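PDB 5SZR: protein Pcdhgb2 from Mus musculus, which is a potential calcium-dependent cell-adhesion protein of the gamma-protocadherin family that may help establish and maintain specific neuronal connections in the brain. Local coordinates for residues 218-223 with 309-314; 232-237 with 277-282; 252-257 with 291-296. All coordinates share one frame; numbering follows the deposited sequence.

Contact 1: residues 218-223 with 309-314; sequences ASYLVH and VSMRVL. With EDO (1,2-ethanediol), chain Z.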
loop_
_atom_site.group_PDB
_atom_site.type_symbol
_atom_site.label_atom_id
_atom_site.label_comp_id
_atom_site.label_asym_id
_atom_site.label_seq_id
_atom_site.Cartn_x
_atom_site.Cartn_y
_atom_site.Cartn_z
ATOM N N ALA A 218 -8.384 -5.595 15.855
ATOM C CA ALA A 218 -7.408 -6.020 16.855
ATOM C C ALA A 218 -7.767 -7.375 17.457
ATOM O O ALA A 218 -6.877 -8.122 17.882
ATOM C CB ALA A 218 -7.298 -4.968 17.955
ATOM N N SER A 219 -9.055 -7.697 17.519
ATOM C CA SER A 219 -9.522 -9.001 17.967
ATOM C C SER A 219 -10.943 -9.181 17.458
ATOM O O SER A 219 -11.565 -8.244 16.952
ATOM C CB SER A 219 -9.459 -9.139 19.491
ATOM O OG SER A 219 -10.330 -8.218 20.114
ATOM N N TYR A 220 -11.452 -10.404 17.595
ATOM C CA TYR A 220 -12.743 -10.769 17.032
ATOM C C TYR A 220 -13.626 -11.383 18.108
ATOM O O TYR A 220 -13.232 -12.352 18.766
ATOM C CB TYR A 220 -12.578 -11.745 15.862
ATOM C CG TYR A 220 -12.020 -11.110 14.599
ATOM C CD1 TYR A 220 -12.867 -10.587 13.629
ATOM C CD2 TYR A 220 -10.650 -11.042 14.376
ATOM C CE1 TYR A 220 -12.364 -10.011 12.471
ATOM C CE2 TYR A 220 -10.141 -10.472 13.224
ATOM C CZ TYR A 220 -11.000 -9.956 12.276
ATOM O OH TYR A 220 -10.489 -9.392 11.128
ATOM N N LEU A 221 -14.817 -10.816 18.280
ATOM C CA LEU A 221 -15.850 -11.357 19.157
ATOM C C LEU A 221 -17.016 -11.780 18.271
ATOM O O LEU A 221 -17.637 -10.940 17.609
ATOM C CB LEU A 221 -16.279 -10.324 20.196
ATOM C CG LEU A 221 -17.286 -10.798 21.243
ATOM C CD1 LEU A 221 -16.699 -11.946 22.050
ATOM C CD2 LEU A 221 -17.688 -9.654 22.153
ATOM N N VAL A 222 -17.304 -13.079 18.246
ATOM C CA VAL A 222 -18.282 -13.651 17.329
ATOM C C VAL A 222 -19.417 -14.270 18.131
ATOM O O VAL A 222 -19.179 -14.930 19.148
ATOM C CB VAL A 222 -17.627 -14.699 16.406
ATOM C CG1 VAL A 222 -18.635 -15.231 15.394
ATOM C CG2 VAL A 222 -16.420 -14.095 15.703
ATOM N N HIS A 223 -20.648 -14.057 17.671
ATOM C CA HIS A 223 -21.838 -14.677 18.244
ATOM C C HIS A 223 -22.381 -15.713 17.269
ATOM O O HIS A 223 -22.538 -15.422 16.079
ATOM C CB HIS A 223 -22.920 -13.637 18.545
ATOM C CG HIS A 223 -22.593 -12.722 19.683
ATOM N ND1 HIS A 223 -21.792 -11.610 19.540
ATOM C CD2 HIS A 223 -22.967 -12.747 20.984
ATOM C CE1 HIS A 223 -21.683 -10.992 20.702
ATOM N NE2 HIS A 223 -22.387 -11.663 21.596
ATOM N N VAL A 309 -4.114 -12.941 15.655
ATOM C CA VAL A 309 -5.276 -12.236 16.176
ATOM C C VAL A 309 -6.097 -13.213 17.005
ATOM O O VAL A 309 -6.167 -14.408 16.703
ATOM C CB VAL A 309 -6.120 -11.607 15.041
ATOM C CG1 VAL A 309 -6.746 -12.685 14.169
ATOM C CG2 VAL A 309 -7.173 -10.668 15.603
ATOM N N SER A 310 -6.701 -12.701 18.072
ATOM C CA SER A 310 -7.520 -13.513 18.960
ATOM C C SER A 310 -8.985 -13.405 18.557
ATOM O O SER A 310 -9.490 -12.305 18.302
ATOM C CB SER A 310 -7.343 -13.086 20.417
ATOM O OG SER A 310 -8.188 -13.845 21.271
ATOM N N MET A 311 -9.664 -14.546 18.501
ATOM C CA MET A 311 -11.100 -14.591 18.269
ATOM C C MET A 311 -11.771 -15.317 19.424
ATOM O O MET A 311 -11.322 -16.394 19.828
ATOM C CB MET A 311 -11.437 -15.285 16.949
ATOM C CG MET A 311 -12.924 -15.490 16.744
ATOM S SD MET A 311 -13.329 -16.338 15.214
ATOM C CE MET A 311 -13.198 -14.995 14.034
ATOM N N ARG A 312 -12.835 -14.725 19.955
ATOM C CA ARG A 312 -13.686 -15.379 20.939
ATOM C C ARG A 312 -15.056 -15.632 20.324
ATOM O O ARG A 312 -15.630 -14.748 19.680
ATOM C CB ARG A 312 -13.817 -14.541 22.213
ATOM C CG ARG A 312 -14.753 -15.162 23.236
ATOM C CD ARG A 312 -14.776 -14.385 24.541
ATOM N NE ARG A 312 -13.582 -14.612 25.352
ATOM C CZ ARG A 312 -13.422 -15.647 26.171
ATOM N NH1 ARG A 312 -14.379 -16.561 26.288
ATOM N NH2 ARG A 312 -12.308 -15.771 26.876
ATOM N N VAL A 313 -15.568 -16.842 20.514
ATOM C CA VAL A 313 -16.841 -17.259 19.942
ATOM C C VAL A 313 -17.813 -17.506 21.090
ATOM O O VAL A 313 -17.545 -18.334 21.970
ATOM C CB VAL A 313 -16.677 -18.511 19.066
ATOM C CG1 VAL A 313 -18.020 -18.957 18.512
ATOM C CG2 VAL A 313 -15.687 -18.229 17.935
ATOM N N LEU A 314 -18.928 -16.779 21.091
ATOM C CA LEU A 314 -19.956 -16.913 22.116
ATOM C C LEU A 314 -21.113 -17.728 21.554
ATOM O O LEU A 314 -21.767 -17.310 20.592
ATOM C CB LEU A 314 -20.439 -15.543 22.594
ATOM C CG LEU A 314 -19.449 -14.796 23.490
ATOM C CD1 LEU A 314 -19.879 -13.353 23.710
ATOM C CD2 LEU A 314 -19.310 -15.528 24.818
HETATM C C1 EDO Z . -15.769 -8.014 16.766
HETATM O O1 EDO Z . -15.108 -7.749 18.010
HETATM C C2 EDO Z . -16.776 -6.907 16.478
HETATM O O2 EDO Z . -16.967 -6.781 15.062
#
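Tyr-220 lies opposite Met-311 and Val-222 opposite Val-313 in a parallel pair of strands, the two segments running at 15° to each other and approaching to 4.6 Å between their axes. Tyr-220 and Val-222 each use both N-H and C=O toward the other strand: Tyr-220 N donates a hydrogen bond to Ser-310 O and Tyr-220 O accepts one from Arg-312 N, then Val-222 N donates to Arg-312 O and Val-222 O accepts from Leu-314 N. The last is the straightest, 175° at the hydrogen over 2.7 Å from Leu-314 N to Val-222 O.

Tyr-220, Val-222, Met-311 and Val-313 share the inward face. The Met-311 side chain runs extended to SD and then bends at chi3 (-80°), which brings CE 3.7 Å from Val-222 CG2 and 3.8 Å from Tyr-220 CB. One methyl thus touches both inward residues of the partner strand. Val-309 comes to the rim of the Tyr-220 ring, near its plane, with CG2 3.7 Å from CD2 of the tyrosine.

The outward face, with Leu-221 and His-223, is more open to solvent. Leu-221 CD1 rests on the aliphatic part of Arg-312, 3.9 Å from its CB, and also touches Leu-314 CD1. The His-223 side chain runs alongside Leu-314, with the histidine NE2 3.7 Å from Leu-314 CD1. The guanidinium of Arg-312 turns elsewhere, its NH1 hydrogen-bonded to Ser-290 OG. Leu-221 N gives a weak hydrogen bond to O1 of an ethanediol, likely left from crystallisation.

This is the A'-G pairing of a cadherin repeat: 219-225 is an outermost strand of its sheet, 306-316 is bonded on its other flank to strand 290-299, and Tyr-220, Val-222 and Met-311 face Ala-235 and Val-237 of strand 232-240 in the opposite sheet.

Contact 2: residues 232-237 with 277-282; sequences TSIAQV and VFAQRA. With MAN (alpha-D-mannopyranose), chain T.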
loop_
_atom_site.group_PDB
_atom_site.type_symbol
_atom_site.label_atom_id
_atom_site.label_comp_id
_atom_site.label_asym_id
_atom_site.label_seq_id
_atom_site.Cartn_x
_atom_site.Cartn_y
_atom_site.Cartn_z
ATOM N N THR A 232 -21.548 -23.955 8.884
ATOM C CA THR A 232 -22.132 -22.620 8.865
ATOM C C THR A 232 -21.030 -21.580 9.008
ATOM O O THR A 232 -20.283 -21.590 9.993
ATOM C CB THR A 232 -23.150 -22.448 9.992
ATOM O OG1 THR A 232 -24.195 -23.418 9.856
ATOM C CG2 THR A 232 -23.748 -21.051 9.953
ATOM N N SER A 233 -20.936 -20.684 8.030
ATOM C CA SER A 233 -19.987 -19.580 8.104
ATOM C C SER A 233 -20.386 -18.625 9.224
ATOM O O SER A 233 -21.466 -18.024 9.183
ATOM C CB SER A 233 -19.932 -18.850 6.763
ATOM O OG SER A 233 -19.359 -17.557 6.901
ATOM N N ILE A 234 -19.514 -18.477 10.219
ATOM C CA ILE A 234 -19.829 -17.686 11.401
ATOM C C ILE A 234 -19.084 -16.354 11.461
ATOM O O ILE A 234 -19.509 -15.468 12.219
ATOM C CB ILE A 234 -19.578 -18.489 12.695
ATOM C CG1 ILE A 234 -18.086 -18.779 12.880
ATOM C CG2 ILE A 234 -20.388 -19.778 12.698
ATOM C CD1 ILE A 234 -17.789 -19.675 14.070
ATOM N N ALA A 235 -17.998 -16.180 10.709
ATOM C CA ALA A 235 -17.245 -14.928 10.709
ATOM C C ALA A 235 -16.252 -14.953 9.554
ATOM O O ALA A 235 -16.009 -15.995 8.940
ATOM C CB ALA A 235 -16.515 -14.697 12.035
ATOM N N GLN A 236 -15.669 -13.787 9.274
ATOM C CA GLN A 236 -14.653 -13.659 8.232
ATOM C C GLN A 236 -13.572 -12.698 8.704
ATOM O O GLN A 236 -13.828 -11.498 8.847
ATOM C CB GLN A 236 -15.258 -13.176 6.915
ATOM C CG GLN A 236 -14.250 -13.114 5.780
ATOM C CD GLN A 236 -14.897 -12.870 4.431
ATOM O OE1 GLN A 236 -16.071 -12.495 4.345
ATOM N NE2 GLN A 236 -14.133 -13.086 3.364
ATOM N N VAL A 237 -12.374 -13.223 8.940
ATOM C CA VAL A 237 -11.222 -12.390 9.259
ATOM C C VAL A 237 -10.615 -11.871 7.962
ATOM O O VAL A 237 -10.729 -12.498 6.904
ATOM C CB VAL A 237 -10.187 -13.173 10.093
ATOM C CG1 VAL A 237 -10.808 -13.659 11.394
ATOM C CG2 VAL A 237 -9.621 -14.338 9.291
ATOM N N VAL A 277 -14.574 -18.108 8.490
ATOM C CA VAL A 277 -14.478 -19.056 9.594
ATOM C C VAL A 277 -15.777 -19.853 9.647
ATOM O O VAL A 277 -16.863 -19.272 9.759
ATOM C CB VAL A 277 -14.214 -18.338 10.925
ATOM C CG1 VAL A 277 -14.169 -19.342 12.067
ATOM C CG2 VAL A 277 -12.923 -17.542 10.849
ATOM N N PHE A 278 -15.670 -21.178 9.568
ATOM C CA PHE A 278 -16.824 -22.067 9.579
ATOM C C PHE A 278 -16.944 -22.771 10.919
ATOM O O PHE A 278 -15.938 -23.170 11.514
ATOM C CB PHE A 278 -16.729 -23.134 8.485
ATOM C CG PHE A 278 -16.737 -22.586 7.092
ATOM C CD1 PHE A 278 -17.922 -22.498 6.378
ATOM C CD2 PHE A 278 -15.555 -22.169 6.490
ATOM C CE1 PHE A 278 -17.932 -21.997 5.089
ATOM C CE2 PHE A 278 -15.558 -21.668 5.200
ATOM C CZ PHE A 278 -16.750 -21.581 4.497
ATOM N N ALA A 279 -18.182 -22.940 11.380
ATOM C CA ALA A 279 -18.470 -23.849 12.480
ATOM C C ALA A 279 -18.575 -25.259 11.918
ATOM O O ALA A 279 -19.396 -25.518 11.032
ATOM C CB ALA A 279 -19.761 -23.446 13.190
ATOM N N GLN A 280 -17.739 -26.166 12.418
ATOM C CA GLN A 280 -17.675 -27.524 11.898
ATOM C C GLN A 280 -18.683 -28.466 12.544
ATOM O O GLN A 280 -18.789 -29.620 12.116
ATOM C CB GLN A 280 -16.262 -28.089 12.083
ATOM C CG GLN A 280 -15.158 -27.193 11.531
ATOM C CD GLN A 280 -14.910 -27.402 10.050
ATOM O OE1 GLN A 280 -13.901 -27.990 9.660
ATOM N NE2 GLN A 280 -15.828 -26.920 9.218
ATOM N N ARG A 281 -19.417 -28.008 13.555
ATOM C CA ARG A 281 -20.390 -28.846 14.236
ATOM C C ARG A 281 -21.520 -27.974 14.757
ATOM O O ARG A 281 -21.393 -26.750 14.849
ATOM C CB ARG A 281 -19.757 -29.619 15.394
ATOM C CG ARG A 281 -19.283 -28.721 16.528
ATOM C CD ARG A 281 -19.170 -29.484 17.840
ATOM N NE ARG A 281 -18.240 -30.605 17.749
ATOM C CZ ARG A 281 -17.820 -31.308 18.795
ATOM N NH1 ARG A 281 -16.972 -32.312 18.626
ATOM N NH2 ARG A 281 -18.248 -31.004 20.013
ATOM N N ALA A 282 -22.627 -28.621 15.109
ATOM C CA ALA A 282 -23.728 -27.934 15.770
ATOM C C ALA A 282 -23.343 -27.635 17.213
ATOM O O ALA A 282 -23.097 -28.556 17.999
ATOM C CB ALA A 282 -24.996 -28.784 15.717
HETATM C C1 MAN T . -19.563 -16.795 5.692
HETATM C C2 MAN T . -18.773 -15.545 6.110
HETATM C C3 MAN T . -19.475 -14.857 7.277
HETATM C C4 MAN T . -20.965 -14.604 6.968
HETATM C C5 MAN T . -21.648 -15.903 6.532
HETATM C C6 MAN T . -23.073 -15.712 6.056
HETATM O O2 MAN T . -18.726 -14.580 5.052
HETATM O O3 MAN T . -18.823 -13.637 7.632
HETATM O O4 MAN T . -21.617 -14.120 8.127
HETATM O O5 MAN T . -20.911 -16.516 5.440
HETATM O O6 MAN T . -23.546 -16.984 5.606
#
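Ile-234 reaches across Val-277, the two side chains crossing obliquely with their CG1 atoms 4.0 Å apart. With chi1 at 67°, Ile-234 CG1 sits between its own backbone N and carbonyl carbon, and it lies 3.4 Å from Val-277 O; the CG2 branch meets Ala-279 CB at 3.8 Å. A classic beta bulge sets Ile-234 and Ala-235 together opposite Val-277, whose O accepts a 2.8 Å hydrogen bond from Ile-234 N and a weak, longer one from Ala-235 N. Val-277 N returns a short hydrogen bond, 2.6 Å, to Ala-235 O. An alanine in place of Ile-234 would probably leave Val-277 CG1 and the methyl of Ala-279 without this cover and open a gap beside the bulge.

On the other face the Phe-278 ring lies obliquely by Ser-233, its CE1 4.1 Å from Ser-233 CB. Ser-233 OG is O-mannosylated, and the mannose O2 gives a weak hydrogen bond to Gln-236 OE1, while NE2 of that glutamine is held by Ser-274 O.

In the sandwich these strands, B and E of the repeat, form the middle of one sheet. Val-277 and Phe-278 adjoin strand 268-270 alongside, while Ile-234, Ala-235 and Val-237 pack on strand 219-225 of the facing sheet.

Contact 3: residues 252-257 with 291-296; sequences YSIIAS and FQLTLQ. With NAG (2-acetamido-2-deoxy-beta-D-glucopyranose), chain E.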
loop_
_atom_site.group_PDB
_atom_site.type_symbol
_atom_site.label_atom_id
_atom_site.label_comp_id
_atom_site.label_asym_id
_atom_site.label_seq_id
_atom_site.Cartn_x
_atom_site.Cartn_y
_atom_site.Cartn_z
ATOM N N TYR A 252 -4.747 -17.483 5.602
ATOM C CA TYR A 252 -5.252 -17.538 6.969
ATOM C C TYR A 252 -5.250 -18.971 7.482
ATOM O O TYR A 252 -5.455 -19.923 6.723
ATOM C CB TYR A 252 -6.667 -16.965 7.059
ATOM C CG TYR A 252 -6.788 -15.585 6.460
ATOM C CD1 TYR A 252 -6.385 -14.462 7.170
ATOM C CD2 TYR A 252 -7.285 -15.409 5.176
ATOM C CE1 TYR A 252 -6.482 -13.198 6.623
ATOM C CE2 TYR A 252 -7.394 -14.152 4.620
ATOM C CZ TYR A 252 -6.987 -13.048 5.345
ATOM O OH TYR A 252 -7.097 -11.792 4.789
ATOM N N SER A 253 -5.021 -19.115 8.788
ATOM C CA SER A 253 -5.008 -20.423 9.428
ATOM C C SER A 253 -5.368 -20.266 10.902
ATOM O O SER A 253 -5.416 -19.154 11.438
ATOM C CB SER A 253 -3.647 -21.110 9.269
ATOM O OG SER A 253 -2.640 -20.427 10.000
ATOM N N ILE A 254 -5.616 -21.400 11.555
ATOM C CA ILE A 254 -5.911 -21.454 12.983
ATOM C C ILE A 254 -4.747 -22.149 13.670
ATOM O O ILE A 254 -4.411 -23.290 13.329
ATOM C CB ILE A 254 -7.228 -22.192 13.273
ATOM C CG1 ILE A 254 -8.424 -21.431 12.701
ATOM C CG2 ILE A 254 -7.398 -22.406 14.768
ATOM C CD1 ILE A 254 -9.755 -22.110 12.983
ATOM N N ILE A 255 -4.149 -21.484 14.653
ATOM C CA ILE A 255 -2.937 -21.989 15.281
ATOM C C ILE A 255 -3.113 -22.359 16.750
ATOM O O ILE A 255 -2.306 -23.142 17.269
ATOM C CB ILE A 255 -1.782 -20.982 15.127
ATOM C CG1 ILE A 255 -2.170 -19.653 15.765
ATOM C CG2 ILE A 255 -1.432 -20.806 13.660
ATOM C CD1 ILE A 255 -1.069 -18.634 15.754
ATOM N N ALA A 256 -4.121 -21.834 17.442
ATOM C CA ALA A 256 -4.272 -22.139 18.861
ATOM C C ALA A 256 -5.725 -21.959 19.269
ATOM O O ALA A 256 -6.501 -21.274 18.596
ATOM C CB ALA A 256 -3.357 -21.268 19.729
ATOM N N SER A 257 -6.074 -22.575 20.398
ATOM C CA SER A 257 -7.440 -22.600 20.904
ATOM C C SER A 257 -7.442 -23.216 22.293
ATOM O O SER A 257 -6.644 -24.109 22.586
ATOM C CB SER A 257 -8.361 -23.395 19.974
ATOM O OG SER A 257 -9.481 -23.899 20.671
ATOM N N PHE A 291 -15.691 -20.328 23.559
ATOM C CA PHE A 291 -14.341 -20.843 23.378
ATOM C C PHE A 291 -13.484 -19.795 22.683
ATOM O O PHE A 291 -13.986 -18.900 21.997
ATOM C CB PHE A 291 -14.322 -22.171 22.602
ATOM C CG PHE A 291 -14.944 -22.101 21.238
ATOM C CD1 PHE A 291 -14.164 -21.879 20.118
ATOM C CD2 PHE A 291 -16.306 -22.288 21.072
ATOM C CE1 PHE A 291 -14.734 -21.822 18.856
ATOM C CE2 PHE A 291 -16.884 -22.237 19.816
ATOM C CZ PHE A 291 -16.099 -22.006 18.707
ATOM N N GLN A 292 -12.174 -19.917 22.875
ATOM C CA GLN A 292 -11.211 -18.955 22.367
ATOM C C GLN A 292 -10.382 -19.561 21.244
ATOM O O GLN A 292 -10.155 -20.773 21.192
ATOM C CB GLN A 292 -10.296 -18.456 23.485
ATOM C CG GLN A 292 -10.591 -17.028 23.903
ATOM C CD GLN A 292 -9.935 -16.650 25.215
ATOM O OE1 GLN A 292 -9.733 -17.494 26.093
ATOM N NE2 GLN A 292 -9.607 -15.371 25.362
ATOM N N LEU A 293 -9.909 -18.689 20.359
ATOM C CA LEU A 293 -9.311 -19.093 19.098
ATOM C C LEU A 293 -8.254 -18.070 18.709
ATOM O O LEU A 293 -8.470 -16.865 18.863
ATOM C CB LEU A 293 -10.393 -19.189 18.016
ATOM C CG LEU A 293 -10.164 -20.034 16.771
ATOM C CD1 LEU A 293 -10.068 -21.498 17.161
ATOM C CD2 LEU A 293 -11.298 -19.801 15.783
ATOM N N THR A 294 -7.116 -18.546 18.204
ATOM C CA THR A 294 -6.059 -17.666 17.707
ATOM C C THR A 294 -5.804 -17.975 16.237
ATOM O O THR A 294 -5.345 -19.071 15.899
ATOM C CB THR A 294 -4.773 -17.815 18.520
ATOM O OG1 THR A 294 -4.977 -17.285 19.836
ATOM C CG2 THR A 294 -3.641 -17.045 17.848
ATOM N N LEU A 295 -6.092 -17.009 15.372
ATOM C CA LEU A 295 -5.864 -17.143 13.942
ATOM C C LEU A 295 -4.594 -16.400 13.540
ATOM O O LEU A 295 -4.106 -15.521 14.254
ATOM C CB LEU A 295 -7.059 -16.611 13.145
ATOM C CG LEU A 295 -8.406 -17.281 13.426
ATOM C CD1 LEU A 295 -9.172 -16.519 14.499
ATOM C CD2 LEU A 295 -9.236 -17.415 12.157
ATOM N N GLN A 296 -4.056 -16.773 12.378
ATOM C CA GLN A 296 -2.819 -16.194 11.877
ATOM C C GLN A 296 -2.972 -15.831 10.409
ATOM O O GLN A 296 -3.512 -16.618 9.624
ATOM C CB GLN A 296 -1.637 -17.150 12.054
ATOM C CG GLN A 296 -0.358 -16.643 11.399
ATOM C CD GLN A 296 0.818 -17.572 11.597
ATOM O OE1 GLN A 296 1.564 -17.447 12.567
ATOM N NE2 GLN A 296 0.995 -18.512 10.674
HETATM C C1 NAG E . 2.057 -15.845 15.817
HETATM C C2 NAG E . 3.516 -15.495 15.573
HETATM C C3 NAG E . 4.210 -16.668 14.883
HETATM C C4 NAG E . 3.986 -17.958 15.668
HETATM C C5 NAG E . 2.499 -18.148 15.986
HETATM C C6 NAG E . 2.210 -19.308 16.911
HETATM C C7 NAG E . 3.832 -13.075 15.333
HETATM C C8 NAG E . 3.943 -11.925 14.379
HETATM N N2 NAG E . 3.644 -14.279 14.784
HETATM O O3 NAG E . 5.601 -16.400 14.742
HETATM O O4 NAG E . 4.442 -19.071 14.908
HETATM O O5 NAG E . 1.981 -16.980 16.633
HETATM O O6 NAG E . 3.330 -20.170 17.040
HETATM O O7 NAG E . 3.914 -12.920 16.547
#
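Ile-255 lays its CG1 branch over the backbone and methyl of Thr-294, with CG1 3.2 Å from Thr-294 O and 3.6 Å from Thr-294 CG2. A chi1 of 59° puts CG1 there, between the isoleucine's own N and carbonyl carbon; the CG2 branch meets Gln-296 CB. Ile-255 is position 1 of a classic beta bulge, with Ala-256 second, opposite Thr-294: Ile-255 N hydrogen-bonds to Thr-294 O at 3.0 Å, and Ala-256 N adds a weak second bond to the same oxygen. Thr-294 N answers with a bond to Ala-256 O, from above the carbonyl plane. Before the bulge, Ser-253 and Gln-296 form an antiparallel hydrogen-bonded pair, N to O both ways.

Inward, Ile-254 divides its branches. CG2 meets Leu-293 CD1 at 3.7 Å, the side chains at about a right angle, whereas CG1 runs beside Leu-295 CD2. Ile-254 also packs on Val-268 and Val-270 of the opposite sheet.

Ser-257 OG accepts a hydrogen bond from Leu-259 N and gives a weak one to Gln-292 O.

In this C-F strand pair the chemistry thus differs by face: Ile-254, Leu-293 and Leu-295 pack inward, while Ser-253, Thr-294 and Gln-296 lie on the other face, where an N-acetylglucosamine rests against Ile-255 and Gln-296.

In the fold
All three contacts belong to one cadherin repeat, the third of the four in this fragment of repeats 3-6, and together they describe its Greek-key beta-sandwich. Contacts 1 and 3 share a mixed sheet, ordered 219-225, 306-316, 290-299, 250-257, with centres about 10 Å apart; Met-311 N and Leu-293 O probably join them by a hydrogen bond. Contact 2 lies in the facing antiparallel sheet, about 12 and 13 Å from the other two centres. Along the chain contact 1 encloses both others, whose segments alternate. Val-237, Val-277, Met-311 and Leu-295 meet between the sheets, making the repeat a single unit of a rod whose calcium sites lie at the junctions.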